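PDB 1L1E: cyclopropane mycolic acid synthase 3 from Mycobacterium tuberculosis, which probably converts a double bond of alpha mycolic acids, at the proximal position, into a cyclopropane ring by transferring a methylene group from S-adenosyl-L-methionine. Local coordinates for residues A[142-145]-A[146-149]; A[148-151]-A[152-156]; A[253-256]-A[257-260]; A[26-29]-A[30-34]. All blocks are in the same frame, centred on the assembly; numbering follows the deposited sequence.

Along the chain contact 4 comes first, then contacts 1, 2 and 3. Contacts 1 and 2 run into each other: they share His148 and His149 on helix 147-157, their centres are about 10 Å apart, and the helix belongs to the beta-alpha-beta unit of strands 132-136 and 163-170 in the Rossmann-like sheet. Contact 4, in the loop between helices 20-23 and 45-58, has its centre about 27 Å from that of contact 1, yet the two close on opposite ends of the bound S-adenosyl-L-homocysteine, contact 4 at the carboxylate and contact 1 at the adenine. Contact 3, its centre about 19 Å from that of contact 4, starts helix 256-274 at the surface and does not touch the cofactor.

Contact 1: A[142-145]-A[146-149]. With SAH (S-adenosyl-L-homocysteine), chain D.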
loop_
_atom_site.group_PDB
_atom_site.type_symbol
_atom_site.label_atom_id
_atom_site.label_comp_id
_atom_site.label_asym_id
_atom_site.label_seq_id
_atom_site.Cartn_x
_atom_site.Cartn_y
_atom_site.Cartn_z
ATOM N N PHE A 142 -8.262 -0.980 -6.908
ATOM C CA PHE A 142 -8.667 -1.844 -8.022
ATOM C C PHE A 142 -10.170 -1.942 -8.313
ATOM O O PHE A 142 -10.588 -1.911 -9.473
ATOM C CB PHE A 142 -8.125 -3.266 -7.809
ATOM C CG PHE A 142 -6.618 -3.349 -7.692
ATOM C CD1 PHE A 142 -6.013 -4.537 -7.296
ATOM C CD2 PHE A 142 -5.809 -2.245 -7.953
ATOM C CE1 PHE A 142 -4.622 -4.626 -7.156
ATOM C CE2 PHE A 142 -4.422 -2.327 -7.815
ATOM C CZ PHE A 142 -3.830 -3.521 -7.415
ATOM N N GLY A 143 -10.972 -2.068 -7.262
ATOM C CA GLY A 143 -12.405 -2.210 -7.450
ATOM C C GLY A 143 -12.710 -3.694 -7.498
ATOM O O GLY A 143 -12.038 -4.446 -8.197
ATOM N N HIS A 144 -13.725 -4.109 -6.750
ATOM C CA HIS A 144 -14.133 -5.505 -6.658
ATOM C C HIS A 144 -14.320 -6.247 -7.992
ATOM O O HIS A 144 -13.938 -7.410 -8.104
ATOM C CB HIS A 144 -15.414 -5.580 -5.818
ATOM C CG HIS A 144 -15.943 -6.966 -5.631
ATOM N ND1 HIS A 144 -16.602 -7.652 -6.629
ATOM C CD2 HIS A 144 -15.918 -7.794 -4.558
ATOM C CE1 HIS A 144 -16.961 -8.842 -6.179
ATOM N NE2 HIS A 144 -16.559 -8.953 -4.925
ATOM N N GLN A 145 -14.891 -5.584 -8.996
ATOM C CA GLN A 145 -15.134 -6.228 -10.290
ATOM C C GLN A 145 -13.884 -6.734 -11.005
ATOM O O GLN A 145 -13.983 -7.536 -11.937
ATOM C CB GLN A 145 -15.874 -5.281 -11.242
ATOM C CG GLN A 145 -15.056 -4.074 -11.663
ATOM C CD GLN A 145 -15.163 -2.922 -10.675
ATOM O OE1 GLN A 145 -15.315 -3.130 -9.468
ATOM N NE2 GLN A 145 -15.074 -1.696 -11.186
ATOM N N ARG A 146 -12.709 -6.270 -10.585
ATOM C CA ARG A 146 -11.469 -6.689 -11.228
ATOM C C ARG A 146 -10.647 -7.674 -10.394
ATOM O O ARG A 146 -9.582 -8.124 -10.830
ATOM C CB ARG A 146 -10.612 -5.459 -11.547
ATOM C CG ARG A 146 -11.382 -4.315 -12.191
ATOM C CD ARG A 146 -10.598 -3.715 -13.331
ATOM N NE ARG A 146 -9.343 -3.116 -12.897
ATOM C CZ ARG A 146 -8.352 -2.785 -13.722
ATOM N NH1 ARG A 146 -8.468 -3.002 -15.027
ATOM N NH2 ARG A 146 -7.250 -2.221 -13.243
ATOM N N TYR A 147 -11.136 -8.019 -9.205
ATOM C CA TYR A 147 -10.396 -8.937 -8.337
ATOM C C TYR A 147 -9.983 -10.246 -8.991
ATOM O O TYR A 147 -8.811 -10.617 -8.937
ATOM C CB TYR A 147 -11.191 -9.230 -7.055
ATOM C CG TYR A 147 -11.263 -8.067 -6.072
ATOM C CD1 TYR A 147 -12.032 -8.161 -4.911
ATOM C CD2 TYR A 147 -10.552 -6.884 -6.296
ATOM C CE1 TYR A 147 -12.094 -7.106 -3.993
ATOM C CE2 TYR A 147 -10.604 -5.828 -5.389
ATOM C CZ TYR A 147 -11.379 -5.942 -4.238
ATOM O OH TYR A 147 -11.435 -4.897 -3.336
ATOM N N HIS A 148 -10.923 -10.956 -9.615
ATOM C CA HIS A 148 -10.560 -12.222 -10.236
ATOM C C HIS A 148 -9.437 -12.068 -11.242
ATOM O O HIS A 148 -8.537 -12.903 -11.314
ATOM C CB HIS A 148 -11.736 -12.875 -10.963
ATOM C CG HIS A 148 -11.327 -14.062 -11.780
ATOM N ND1 HIS A 148 -11.076 -15.297 -11.223
ATOM C CD2 HIS A 148 -11.041 -14.179 -13.100
ATOM C CE1 HIS A 148 -10.656 -16.124 -12.165
ATOM N NE2 HIS A 148 -10.625 -15.469 -13.312
ATOM N N HIS A 149 -9.510 -11.007 -12.036
ATOM C CA HIS A 149 -8.511 -10.744 -13.066
ATOM C C HIS A 149 -7.123 -10.539 -12.440
ATOM O O HIS A 149 -6.133 -11.117 -12.887
ATOM C CB HIS A 149 -8.937 -9.516 -13.880
ATOM C CG HIS A 149 -8.122 -9.293 -15.114
ATOM N ND1 HIS A 149 -7.531 -10.322 -15.814
ATOM C CD2 HIS A 149 -7.804 -8.156 -15.778
ATOM C CE1 HIS A 149 -6.881 -9.830 -16.853
ATOM N NE2 HIS A 149 -7.030 -8.517 -16.852
HETATM N N SAH D . 3.165 0.880 -2.735
HETATM C CA SAH D . 3.564 2.275 -2.543
HETATM C CB SAH D . 2.474 3.232 -3.074
HETATM C CG SAH D . 1.068 3.058 -2.492
HETATM S SD SAH D . -0.139 4.214 -3.159
HETATM C C SAH D . 3.816 2.568 -1.055
HETATM O O SAH D . 3.686 1.641 -0.250
HETATM O OXT SAH D . 4.110 3.723 -0.715
HETATM C "C5'" SAH D . -0.947 3.182 -4.429
HETATM C "C4'" SAH D . -0.068 2.829 -5.635
HETATM O "O4'" SAH D . -0.662 1.794 -6.470
HETATM C "C3'" SAH D . 0.172 4.007 -6.576
HETATM O "O3'" SAH D . 1.530 3.906 -7.063
HETATM C "C2'" SAH D . -0.829 3.786 -7.676
HETATM O "O2'" SAH D . -0.503 4.526 -8.856
HETATM C "C1'" SAH D . -0.757 2.297 -7.828
HETATM N N9 SAH D . -1.910 1.689 -8.528
HETATM C C8 SAH D . -3.247 1.833 -8.333
HETATM N N7 SAH D . -4.034 1.157 -9.104
HETATM C C5 SAH D . -3.141 0.472 -9.918
HETATM C C6 SAH D . -3.303 -0.461 -10.995
HETATM N N6 SAH D . -4.504 -0.868 -11.433
HETATM N N1 SAH D . -2.162 -0.956 -11.597
HETATM C C2 SAH D . -0.945 -0.552 -11.157
HETATM N N3 SAH D . -0.672 0.312 -10.158
HETATM C C4 SAH D . -1.827 0.793 -9.576
HETATM O O HOH W 1 -10.368 -2.558 -4.228
HETATM O O HOH W 2 -12.124 -9.899 -12.897
#
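Two backbone bonds wind 142-145 into 146-149: Arg146 N donates to Gly143 O and Tyr147 N to His144 O, each 3.1 Å long. These turns lead from the loop after strand 132-136 into helix 147-157 of the Rossmann-like methyltransferase fold. Gly143 has a positive phi (93°), where the chain turns towards the helix. Tyr147 folds back over the turn, its CG anti to the carbonyl carbon (chi1 -72°), and lays one ring face on His144 CA, a CH-pi contact of 3.5 Å from CA to the Tyr147 centroid. The His144 ring lies obliquely beside the same tyrosine, while Phe139 stacks on it from outside the segments. The bent chain of Arg146 passes its CG by Phe142 O at 3.7 Å and forms a salt bridge with Glu124; its NH2 approaches SAH N6 to 3.6 Å, near the guanidinium plane. Phe142 turns its ring edge to the adenine, CE2 lying 3.7 Å from SAH C5. Water 1 accepts from both Tyr147 OH (2.7 Å) and Gly143 N (3.1 Å), near the plane of the tyrosine ring.

Contact 2: A[148-151]-A[152-156]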
loop_
_atom_site.group_PDB
_atom_site.type_symbol
_atom_site.label_atom_id
_atom_site.label_comp_id
_atom_site.label_asym_id
_atom_site.label_seq_id
_atom_site.Cartn_x
_atom_site.Cartn_y
_atom_site.Cartn_z
ATOM N N HIS A 148 -10.923 -10.956 -9.615
ATOM C CA HIS A 148 -10.560 -12.222 -10.236
ATOM C C HIS A 148 -9.437 -12.068 -11.242
ATOM O O HIS A 148 -8.537 -12.903 -11.314
ATOM C CB HIS A 148 -11.736 -12.875 -10.963
ATOM C CG HIS A 148 -11.327 -14.062 -11.780
ATOM N ND1 HIS A 148 -11.076 -15.297 -11.223
ATOM C CD2 HIS A 148 -11.041 -14.179 -13.100
ATOM C CE1 HIS A 148 -10.656 -16.124 -12.165
ATOM N NE2 HIS A 148 -10.625 -15.469 -13.312
ATOM N N HIS A 149 -9.510 -11.007 -12.036
ATOM C CA HIS A 149 -8.511 -10.744 -13.066
ATOM C C HIS A 149 -7.123 -10.539 -12.440
ATOM O O HIS A 149 -6.133 -11.117 -12.887
ATOM C CB HIS A 149 -8.937 -9.516 -13.880
ATOM C CG HIS A 149 -8.122 -9.293 -15.114
ATOM N ND1 HIS A 149 -7.531 -10.322 -15.814
ATOM C CD2 HIS A 149 -7.804 -8.156 -15.778
ATOM C CE1 HIS A 149 -6.881 -9.830 -16.853
ATOM N NE2 HIS A 149 -7.030 -8.517 -16.852
ATOM N N PHE A 150 -7.071 -9.725 -11.393
ATOM C CA PHE A 150 -5.824 -9.452 -10.694
ATOM C C PHE A 150 -5.167 -10.741 -10.206
ATOM O O PHE A 150 -3.986 -10.984 -10.443
ATOM C CB PHE A 150 -6.094 -8.531 -9.504
ATOM C CG PHE A 150 -4.913 -8.341 -8.605
ATOM C CD1 PHE A 150 -3.823 -7.579 -9.018
ATOM C CD2 PHE A 150 -4.894 -8.915 -7.333
ATOM C CE1 PHE A 150 -2.726 -7.381 -8.176
ATOM C CE2 PHE A 150 -3.799 -8.725 -6.477
ATOM C CZ PHE A 150 -2.717 -7.957 -6.898
ATOM N N PHE A 151 -5.930 -11.575 -9.520
ATOM C CA PHE A 151 -5.365 -12.808 -9.023
ATOM C C PHE A 151 -4.983 -13.779 -10.137
ATOM O O PHE A 151 -4.012 -14.514 -10.002
ATOM C CB PHE A 151 -6.307 -13.434 -7.996
ATOM C CG PHE A 151 -6.300 -12.702 -6.675
ATOM C CD1 PHE A 151 -7.437 -12.034 -6.216
ATOM C CD2 PHE A 151 -5.135 -12.645 -5.911
ATOM C CE1 PHE A 151 -7.413 -11.326 -5.022
ATOM C CE2 PHE A 151 -5.100 -11.935 -4.710
ATOM C CZ PHE A 151 -6.239 -11.275 -4.266
ATOM N N GLU A 152 -5.725 -13.767 -11.243
ATOM C CA GLU A 152 -5.391 -14.635 -12.367
ATOM C C GLU A 152 -4.064 -14.183 -12.993
ATOM O O GLU A 152 -3.217 -15.007 -13.329
ATOM C CB GLU A 152 -6.494 -14.599 -13.434
ATOM C CG GLU A 152 -5.990 -14.877 -14.845
ATOM C CD GLU A 152 -7.044 -14.654 -15.921
ATOM O OE1 GLU A 152 -7.711 -13.591 -15.907
ATOM O OE2 GLU A 152 -7.195 -15.538 -16.790
ATOM N N VAL A 153 -3.897 -12.874 -13.155
ATOM C CA VAL A 153 -2.677 -12.328 -13.746
ATOM C C VAL A 153 -1.450 -12.530 -12.855
ATOM O O VAL A 153 -0.390 -12.927 -13.340
ATOM C CB VAL A 153 -2.819 -10.815 -14.043
ATOM C CG1 VAL A 153 -1.515 -10.265 -14.594
ATOM C CG2 VAL A 153 -3.943 -10.582 -15.033
ATOM N N THR A 154 -1.584 -12.253 -11.558
ATOM C CA THR A 154 -0.456 -12.419 -10.642
ATOM C C THR A 154 -0.081 -13.892 -10.463
ATOM O O THR A 154 1.091 -14.225 -10.318
ATOM C CB THR A 154 -0.752 -11.793 -9.255
ATOM O OG1 THR A 154 -2.042 -12.223 -8.791
ATOM C CG2 THR A 154 -0.716 -10.275 -9.345
ATOM N N HIS A 155 -1.076 -14.770 -10.481
ATOM C CA HIS A 155 -0.833 -16.198 -10.334
ATOM C C HIS A 155 -0.125 -16.794 -11.566
ATOM O O HIS A 155 0.734 -17.669 -11.443
ATOM C CB HIS A 155 -2.159 -16.934 -10.117
ATOM C CG HIS A 155 -2.004 -18.405 -9.899
ATOM N ND1 HIS A 155 -1.730 -18.951 -8.662
ATOM C CD2 HIS A 155 -2.047 -19.445 -10.766
ATOM C CE1 HIS A 155 -1.609 -20.263 -8.778
ATOM N NE2 HIS A 155 -1.795 -20.588 -10.045
ATOM N N ARG A 156 -0.482 -16.318 -12.751
ATOM C CA ARG A 156 0.109 -16.836 -13.980
ATOM C C ARG A 156 1.508 -16.289 -14.302
ATOM O O ARG A 156 2.213 -16.828 -15.147
ATOM C CB ARG A 156 -0.862 -16.592 -15.141
ATOM C CG ARG A 156 -2.171 -17.400 -14.992
ATOM C CD ARG A 156 -3.214 -17.091 -16.071
ATOM N NE ARG A 156 -4.377 -17.984 -15.984
ATOM C CZ ARG A 156 -5.423 -17.936 -16.805
ATOM N NH1 ARG A 156 -5.463 -17.036 -17.782
ATOM N NH2 ARG A 156 -6.433 -18.792 -16.657
#
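Phe150 and Thr154 meet on the buried side of the helix, where packing is tight. Thr154 CG2 sits over one face of the Phe150 ring, offset toward the rim, 3.7 Å from CE1 of Phe150, a CH-pi contact. A chi1 of 48° swings Thr154 OG1 back over the preceding turn, where it donates to Phe150 O (OG1 to O 2.8 Å). That oxygen also receives Thr154 N at 2.9 Å, so two donors from one residue grip it. Beside them the Phe151 ring takes Phe150 CD2 over its centre. This is the inner side of helix 147-157, the helix of the beta-alpha-beta unit between strands 132-136 and 163-170: Phe150, Phe151 and Thr154 press on Met164 of the second strand, and Phe150 and Thr154 also reach Ile71 of strand 67-71. Farther round, the contact is polar and looser. His149, its ring also resting against Trp123, donates from ND1 to Glu152 OE1 over 3.3 Å, with the carboxylate oxygen in the ring plane of the histidine but met on its anti side; the two planes stand 73° apart. Alongside, Val153 CG2 lies 3.5 Å from His149 CE1. The solvent side is at Glu152 and the exposed Arg156: Glu152 OE2 forms a salt bridge one turn on with Arg156 NH1, and the Glu152 CG methylene lies over a face of the guanidinium group.

Contact 3: A[253-256]-A[257-260]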
loop_
_atom_site.group_PDB
_atom_site.type_symbol
_atom_site.label_atom_id
_atom_site.label_comp_id
_atom_site.label_asym_id
_atom_site.label_seq_id
_atom_site.Cartn_x
_atom_site.Cartn_y
_atom_site.Cartn_z
ATOM N N ILE A 253 0.459 26.000 -1.907
ATOM C CA ILE A 253 0.710 25.169 -3.075
ATOM C C ILE A 253 -0.571 24.600 -3.684
ATOM O O ILE A 253 -0.653 24.395 -4.895
ATOM C CB ILE A 253 1.669 24.018 -2.705
ATOM C CG1 ILE A 253 3.020 24.598 -2.280
ATOM C CG2 ILE A 253 1.826 23.056 -3.874
ATOM C CD1 ILE A 253 4.011 23.557 -1.818
ATOM N N GLN A 254 -1.563 24.333 -2.841
ATOM C CA GLN A 254 -2.848 23.812 -3.304
ATOM C C GLN A 254 -3.994 24.727 -2.857
ATOM O O GLN A 254 -4.319 25.705 -3.535
ATOM C CB GLN A 254 -3.069 22.395 -2.770
ATOM C CG GLN A 254 -2.178 21.337 -3.396
ATOM C CD GLN A 254 -2.395 21.185 -4.891
ATOM O OE1 GLN A 254 -3.531 21.155 -5.363
ATOM N NE2 GLN A 254 -1.306 21.075 -5.643
ATOM N N SER A 255 -4.598 24.419 -1.710
ATOM C CA SER A 255 -5.697 25.233 -1.187
ATOM C C SER A 255 -6.185 24.729 0.161
ATOM O O SER A 255 -5.846 23.624 0.590
ATOM C CB SER A 255 -6.884 25.232 -2.154
ATOM O OG SER A 255 -7.581 23.998 -2.095
ATOM N N GLN A 256 -6.991 25.557 0.818
ATOM C CA GLN A 256 -7.562 25.221 2.113
ATOM C C GLN A 256 -8.471 24.009 1.928
ATOM O O GLN A 256 -8.544 23.138 2.795
ATOM C CB GLN A 256 -8.371 26.408 2.650
ATOM C CG GLN A 256 -9.121 26.144 3.955
ATOM C CD GLN A 256 -8.236 26.236 5.190
ATOM O OE1 GLN A 256 -7.695 27.298 5.506
ATOM N NE2 GLN A 256 -8.090 25.120 5.898
ATOM N N THR A 257 -9.151 23.952 0.784
ATOM C CA THR A 257 -10.061 22.850 0.494
ATOM C C THR A 257 -9.332 21.513 0.474
ATOM O O THR A 257 -9.796 20.535 1.063
ATOM C CB THR A 257 -10.769 23.048 -0.862
ATOM O OG1 THR A 257 -11.642 24.180 -0.785
ATOM C CG2 THR A 257 -11.580 21.818 -1.225
ATOM N N VAL A 258 -8.189 21.471 -0.206
ATOM C CA VAL A 258 -7.414 20.239 -0.284
ATOM C C VAL A 258 -6.864 19.899 1.095
ATOM O O VAL A 258 -6.919 18.756 1.531
ATOM C CB VAL A 258 -6.242 20.377 -1.288
ATOM C CG1 VAL A 258 -5.396 19.109 -1.282
ATOM C CG2 VAL A 258 -6.778 20.652 -2.677
ATOM N N TYR A 259 -6.336 20.905 1.778
ATOM C CA TYR A 259 -5.777 20.723 3.108
ATOM C C TYR A 259 -6.816 20.108 4.049
ATOM O O TYR A 259 -6.591 19.040 4.619
ATOM C CB TYR A 259 -5.310 22.069 3.666
ATOM C CG TYR A 259 -4.839 22.008 5.101
ATOM C CD1 TYR A 259 -3.601 21.450 5.427
ATOM C CD2 TYR A 259 -5.641 22.489 6.139
ATOM C CE1 TYR A 259 -3.176 21.375 6.749
ATOM C CE2 TYR A 259 -5.226 22.416 7.460
ATOM C CZ TYR A 259 -3.995 21.859 7.757
ATOM O OH TYR A 259 -3.585 21.785 9.064
ATOM N N ASP A 260 -7.950 20.783 4.207
ATOM C CA ASP A 260 -9.004 20.285 5.080
ATOM C C ASP A 260 -9.438 18.896 4.632
ATOM O O ASP A 260 -9.756 18.037 5.452
ATOM C CB ASP A 260 -10.207 21.234 5.071
ATOM C CG ASP A 260 -9.854 22.632 5.548
ATOM O OD1 ASP A 260 -9.084 22.758 6.517
ATOM O OD2 ASP A 260 -10.359 23.612 4.962
#
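Ser255 and Val258 carry the capping bond: Ser255 OG accepts from Val258 N at 3.2 Å with an N-H...O angle of 164°. The hydroxyl reaches it because OG stands between the backbone N and the carbonyl carbon (chi1 75°), pointing into the first turn. Backbone bonds take over from there, Tyr259 N donating to Ser255 O at 3.0 Å and Asp260 N to Gln256 O at 2.8 Å. The serine is thus the N-cap of helix 256-274, directly after Gln254, which has left the helical conformation at the end of helix 247-253. A side-chain bond joins the first turn to the second: Gln256 NE2 donates to Asp260 OD1 on its syn side, a short (2.6 Å) but bent bond, with a weak second one to Asp260 OD2. Amide and carboxylate planes are only 16° apart, so the two flat groups lie almost parallel, and the glutamine chain, bent at chi2, brings NE2 there. The same NE2 comes to 3.6 Å from Tyr259 CD2, at the ring edge. Apolar contact is made by Gln254 CB, 4.0 Å from Val258 CB; both side chains rest on Leu18 and Phe22. Tyr259 faces inward, packing on Ala250 and Ile251 of helix 247-253 and on Leu243 of helix 229-245.

Contact 4: A[26-29]-A[30-34]; sequences FLDP and TQTYS. With SAH (S-adenosyl-L-homocysteine), chain D.
Leu27 and Tyr33 meet where the loop folds back on itself: Leu27 CD2 lies 3.7 Å from Tyr33 CD2, obliquely to the ring, and Phe26 CE1 comes up to the same ring at CE2. Beyond Tyr33 lies the cofactor product, S-adenosyl-L-homocysteine. Tyr33 N donates to its OXT at 2.7 Å, and Ser34 OG to its other carboxylate oxygen, O, also at 2.7 Å; this loop thus gives each carboxylate oxygen one donor, a backbone N-H and a hydroxyl. Just before these donors the chain makes a type I beta turn from Asp28 to Gln31, closed by Gln31 N to Asp28 O (2.9 Å), which probably helps to position them. With chi1 at 71° the Asp28 carboxylate curls over the turn. OD2 is gripped twice, by Thr30 OG1 at 2.6 Å on its syn lone pair and by Thr30 N from above the carboxylate plane. OD1 takes Thr32 N at 3.3 Å, and a water links it to Thr32 O. Thr32 OG1 in turn donates to Thr30 OG1. Farther out, Trp239 meets the rings of Phe26 and Tyr33, and Lys52 is hydrogen-bonded to Ser34 OG. With four donors, the water included, around the buried Asp28 carboxylate, its negative charge is probably well stabilised, just ahead of the residues that bind the cofactor carboxylate.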
loop_
_atom_site.group_PDB
_atom_site.type_symbol
_atom_site.label_atom_id
_atom_site.label_comp_id
_atom_site.label_asym_id
_atom_site.label_seq_id
_atom_site.Cartn_x
_atom_site.Cartn_y
_atom_site.Cartn_z
ATOM N N PHE A 26 3.904 15.764 4.194
ATOM C CA PHE A 26 3.548 14.890 5.310
ATOM C C PHE A 26 4.163 13.495 5.266
ATOM O O PHE A 26 4.360 12.872 6.309
ATOM C CB PHE A 26 2.014 14.833 5.508
ATOM C CG PHE A 26 1.253 14.169 4.389
ATOM C CD1 PHE A 26 1.094 12.788 4.363
ATOM C CD2 PHE A 26 0.655 14.931 3.388
ATOM C CE1 PHE A 26 0.348 12.174 3.361
ATOM C CE2 PHE A 26 -0.092 14.328 2.380
ATOM C CZ PHE A 26 -0.244 12.946 2.369
ATOM N N LEU A 27 4.504 13.003 4.078
ATOM C CA LEU A 27 5.130 11.681 3.992
ATOM C C LEU A 27 6.572 11.771 4.508
ATOM O O LEU A 27 7.161 12.852 4.548
ATOM C CB LEU A 27 5.139 11.181 2.542
ATOM C CG LEU A 27 3.792 11.079 1.812
ATOM C CD1 LEU A 27 4.008 10.589 0.392
ATOM C CD2 LEU A 27 2.881 10.139 2.565
ATOM N N ASP A 28 7.137 10.641 4.915
ATOM C CA ASP A 28 8.516 10.626 5.390
ATOM C C ASP A 28 9.417 10.831 4.153
ATOM O O ASP A 28 8.917 10.885 3.032
ATOM C CB ASP A 28 8.816 9.282 6.059
ATOM C CG ASP A 28 8.905 8.152 5.066
ATOM O OD1 ASP A 28 7.870 7.803 4.450
ATOM O OD2 ASP A 28 10.019 7.615 4.896
ATOM N N PRO A 29 10.748 10.950 4.340
ATOM C CA PRO A 29 11.686 11.152 3.228
ATOM C C PRO A 29 11.627 10.135 2.088
ATOM O O PRO A 29 11.803 10.493 0.928
ATOM C CB PRO A 29 13.044 11.163 3.924
ATOM C CG PRO A 29 12.724 11.807 5.231
ATOM C CD PRO A 29 11.453 11.068 5.627
ATOM N N THR A 30 11.391 8.870 2.416
ATOM C CA THR A 30 11.310 7.828 1.395
ATOM C C THR A 30 10.006 7.941 0.610
ATOM O O THR A 30 9.800 7.230 -0.373
ATOM C CB THR A 30 11.357 6.421 2.024
ATOM O OG1 THR A 30 10.126 6.163 2.708
ATOM C CG2 THR A 30 12.518 6.315 3.011
ATOM N N GLN A 31 9.125 8.831 1.053
ATOM C CA GLN A 31 7.831 9.018 0.402
ATOM C C GLN A 31 6.969 7.744 0.353
ATOM O O GLN A 31 6.293 7.478 -0.644
ATOM C CB GLN A 31 8.007 9.579 -1.022
ATOM C CG GLN A 31 8.464 11.050 -1.082
ATOM C CD GLN A 31 7.962 11.773 -2.336
ATOM O OE1 GLN A 31 6.763 12.054 -2.471
ATOM N NE2 GLN A 31 8.878 12.062 -3.266
ATOM N N THR A 32 6.990 6.955 1.427
ATOM C CA THR A 32 6.170 5.746 1.479
ATOM C C THR A 32 4.777 6.190 1.874
ATOM O O THR A 32 4.612 6.925 2.840
ATOM C CB THR A 32 6.709 4.731 2.502
ATOM O OG1 THR A 32 7.973 4.257 2.053
ATOM C CG2 THR A 32 5.765 3.529 2.638
ATOM N N TYR A 33 3.781 5.737 1.120
ATOM C CA TYR A 33 2.391 6.133 1.332
ATOM C C TYR A 33 1.525 4.908 1.581
ATOM O O TYR A 33 0.758 4.490 0.714
ATOM C CB TYR A 33 1.908 6.875 0.080
ATOM C CG TYR A 33 0.555 7.530 0.169
ATOM C CD1 TYR A 33 -0.234 7.685 -0.973
ATOM C CD2 TYR A 33 0.074 8.033 1.375
ATOM C CE1 TYR A 33 -1.471 8.326 -0.916
ATOM C CE2 TYR A 33 -1.159 8.674 1.446
ATOM C CZ TYR A 33 -1.929 8.818 0.296
ATOM O OH TYR A 33 -3.157 9.443 0.367
ATOM N N SER A 34 1.659 4.352 2.777
ATOM C CA SER A 34 0.935 3.163 3.198
ATOM C C SER A 34 1.265 2.908 4.669
ATOM O O SER A 34 2.257 3.420 5.184
ATOM C CB SER A 34 1.361 1.965 2.341
ATOM O OG SER A 34 2.777 1.812 2.316
HETATM N N SAH D . 3.165 0.880 -2.735
HETATM C CA SAH D . 3.564 2.275 -2.543
HETATM C CB SAH D . 2.474 3.232 -3.074
HETATM C CG SAH D . 1.068 3.058 -2.492
HETATM S SD SAH D . -0.139 4.214 -3.159
HETATM C C SAH D . 3.816 2.568 -1.055
HETATM O O SAH D . 3.686 1.641 -0.250
HETATM O OXT SAH D . 4.110 3.723 -0.715
HETATM C "C5'" SAH D . -0.947 3.182 -4.429
HETATM C "C4'" SAH D . -0.068 2.829 -5.635
HETATM O "O4'" SAH D . -0.662 1.794 -6.470
HETATM C "C3'" SAH D . 0.172 4.007 -6.576
HETATM O "O3'" SAH D . 1.530 3.906 -7.063
HETATM C "C2'" SAH D . -0.829 3.786 -7.676
HETATM O "O2'" SAH D . -0.503 4.526 -8.856
HETATM C "C1'" SAH D . -0.757 2.297 -7.828
HETATM N N9 SAH D . -1.910 1.689 -8.528
HETATM C C8 SAH D . -3.247 1.833 -8.333
HETATM N N7 SAH D . -4.034 1.157 -9.104
HETATM C C5 SAH D . -3.141 0.472 -9.918
HETATM C C6 SAH D . -3.303 -0.461 -10.995
HETATM N N6 SAH D . -4.504 -0.868 -11.433
HETATM N N1 SAH D . -2.162 -0.956 -11.597
HETATM C C2 SAH D . -0.945 -0.552 -11.157
HETATM N N3 SAH D . -0.672 0.312 -10.158
HETATM C C4 SAH D . -1.827 0.793 -9.576
HETATM O O HOH W 3 5.452 8.043 5.264
#